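Local coordinates for protein cell death activator CIDE-3 (Mus musculus, PDB 4IKG) that promotes fusion of lipid droplets in white fat by transferring triacylglycerol between them, its CIDE-N domain, the part described here, being involved in homodimerization, at residues A[63-66]-A[67-70]. Residues are numbered along the deposited sequence; the frame is centred on the assembly and turned at random.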
ATOM      1  N   ALA A  63      -4.529 -12.232  -2.846  1.00 43.79           N
ATOM      2  CA  ALA A  63      -4.394 -12.934  -4.117  1.00 40.28           C
ATOM      3  C   ALA A  63      -3.339 -12.319  -5.036  1.00 39.25           C
ATOM      4  O   ALA A  63      -2.842 -12.986  -5.943  1.00 39.52           O
ATOM      5  CB  ALA A  63      -5.731 -13.008  -4.824  1.00 40.95           C
ATOM      6  N   LEU A  64      -3.005 -11.054  -4.804  1.00 28.24           N
ATOM      7  CA  LEU A  64      -2.012 -10.365  -5.624  1.00 26.78           C
ATOM      8  C   LEU A  64      -0.641 -11.028  -5.504  1.00 25.05           C
ATOM      9  O   LEU A  64      -0.327 -11.643  -4.485  1.00 24.69           O
ATOM     10  CB  LEU A  64      -1.928  -8.884  -5.245  1.00 29.36           C
ATOM     11  CG  LEU A  64      -3.091  -7.990  -5.685  1.00 31.80           C
ATOM     12  CD1 LEU A  64      -2.996  -6.616  -5.037  1.00 35.52           C
ATOM     13  CD2 LEU A  64      -3.134  -7.864  -7.201  1.00 29.95           C
ATOM     14  N   ALA A  65       0.165 -10.908  -6.554  1.00 28.44           N
ATOM     15  CA  ALA A  65       1.501 -11.500  -6.573  1.00 27.99           C
ATOM     16  C   ALA A  65       2.376 -10.927  -5.463  1.00 28.16           C
ATOM     17  O   ALA A  65       2.128  -9.826  -4.971  1.00 30.25           O
ATOM     18  CB  ALA A  65       2.154 -11.285  -7.927  1.00 27.55           C
ATOM     19  N   LYS A  66       3.400 -11.676  -5.071  1.00 46.58           N
ATOM     20  CA  LYS A  66       4.262 -11.249  -3.976  1.00 46.87           C
ATOM     21  C   LYS A  66       5.201 -10.103  -4.345  1.00 46.54           C
ATOM     22  O   LYS A  66       5.686  -9.381  -3.470  1.00 48.93           O
ATOM     23  CB  LYS A  66       5.060 -12.431  -3.435  1.00 46.96           C
ATOM     24  CG  LYS A  66       4.238 -13.393  -2.600  1.00 47.77           C
ATOM     25  CD  LYS A  66       5.144 -14.225  -1.708  1.00 47.98           C
ATOM     26  CE  LYS A  66       4.364 -14.957  -0.626  1.00 52.64           C
ATOM     27  NZ  LYS A  66       5.250 -15.633   0.371  1.00 49.78           N
ATOM     28  N   ASP A  67       5.455  -9.942  -5.639  1.00 30.71           N
ATOM     29  CA  ASP A  67       6.311  -8.864  -6.109  1.00 30.69           C
ATOM     30  C   ASP A  67       5.490  -7.649  -6.536  1.00 30.47           C
ATOM     31  O   ASP A  67       6.001  -6.748  -7.201  1.00 35.49           O
ATOM     32  CB  ASP A  67       7.205  -9.347  -7.255  1.00 33.40           C
ATOM     33  CG  ASP A  67       6.415  -9.766  -8.483  1.00 31.49           C
ATOM     34  OD1 ASP A  67       5.208 -10.062  -8.356  1.00 32.64           O
ATOM     35  OD2 ASP A  67       7.012  -9.804  -9.581  1.00 31.72           O
ATOM     36  N   THR A  68       4.219  -7.631  -6.145  1.00 22.32           N
ATOM     37  CA  THR A  68       3.325  -6.525  -6.483  1.00 22.99           C
ATOM     38  C   THR A  68       3.757  -5.225  -5.811  1.00 25.97           C
ATOM     39  O   THR A  68       3.917  -5.171  -4.589  1.00 27.59           O
ATOM     40  CB  THR A  68       1.866  -6.828  -6.080  1.00 25.57           C
ATOM     41  OG1 THR A  68       1.393  -7.971  -6.802  1.00 22.70           O
ATOM     42  CG2 THR A  68       0.971  -5.636  -6.380  1.00 28.91           C
ATOM     43  N   MET A  69       3.947  -4.180  -6.613  1.00 40.29           N
ATOM     44  CA  MET A  69       4.300  -2.870  -6.076  1.00 43.78           C
ATOM     45  C   MET A  69       3.043  -2.079  -5.739  1.00 49.58           C
ATOM     46  O   MET A  69       2.231  -1.779  -6.617  1.00 50.29           O
ATOM     47  CB  MET A  69       5.162  -2.091  -7.071  1.00 43.04           C
ATOM     48  CG  MET A  69       5.631  -0.736  -6.561  1.00 47.80           C
ATOM     49  SD  MET A  69       6.731  -0.855  -5.136  1.00 47.01           S
ATOM     50  CE  MET A  69       8.111  -1.743  -5.858  1.00 41.60           C
ATOM     51  N   PHE A  70       2.879  -1.747  -4.463  1.00 36.26           N
ATOM     52  CA  PHE A  70       1.716  -0.986  -4.027  1.00 39.98           C
ATOM     53  C   PHE A  70       1.977   0.513  -4.021  1.00 44.63           C
ATOM     54  O   PHE A  70       3.083   0.971  -4.311  1.00 45.07           O
ATOM     55  CB  PHE A  70       1.262  -1.434  -2.638  1.00 40.90           C
ATOM     56  CG  PHE A  70       0.762  -2.845  -2.591  1.00 37.20           C
ATOM     57  CD1 PHE A  70      -0.548  -3.142  -2.927  1.00 37.22           C
ATOM     58  CD2 PHE A  70       1.601  -3.878  -2.211  1.00 34.02           C
ATOM     59  CE1 PHE A  70      -1.011  -4.444  -2.884  1.00 34.27           C
ATOM     60  CE2 PHE A  70       1.142  -5.182  -2.167  1.00 31.08           C
ATOM     61  CZ  PHE A  70      -0.164  -5.464  -2.504  1.00 31.29           C
TER
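Thr-68 OG1 donates a hydrogen bond to Ala-65 O at 2.7 Å. The backbone N of Thr-68 reaches the same Ala-65 O over a longer 3.3 Å. Neither donor lies on a carbonyl lone pair: both come from the same face of the Ala-65 carbonyl plane, the hydroxyl 37° out of it and the amide 67°. The hydroxyl bond holds the threonine side chain in its rotation, while the amide bond grips the same oxygen. With chi1 at -62°, OG1 stands beside its own backbone N and faces the turn, while CG2 stands anti to that N, beside the carbonyl carbon, and lies over the Phe-70 ring.

The backbone bond closes a type I beta turn from Ala-65 to Thr-68, with Lys-66 and Asp-67 at its corners. In the ubiquitin-like fold of the CIDE-N domain, this turn leads from helix 58-63 into strand 69-73, the central strand of the mixed sheet, flanked by strands 7-11 and 45-48. The carboxylate of Asp-67, at the second corner, is folded back over the preceding residues, its OD1 3.3 Å from Ala-65 CB. Ala-65 CB also lies 3.6 Å from Thr-68 OG1, so the methyl of Ala-65 rests against one oxygen from each of these two side chains.

Between Leu-64 and Phe-70 the contact becomes apolar. Leu-64 CD1 approaches the Phe-70 ring obliquely, 3.6 Å from Phe-70 CE1, the two side chains running at a slant to each other. Thr-68 CG2 sits over one face of that ring near its rim, 4.0 Å above the plane. Leu-48 touches both Leu-64 and Thr-68, and Leu-46 touches Phe-70, so strand 45-48 continues this apolar patch.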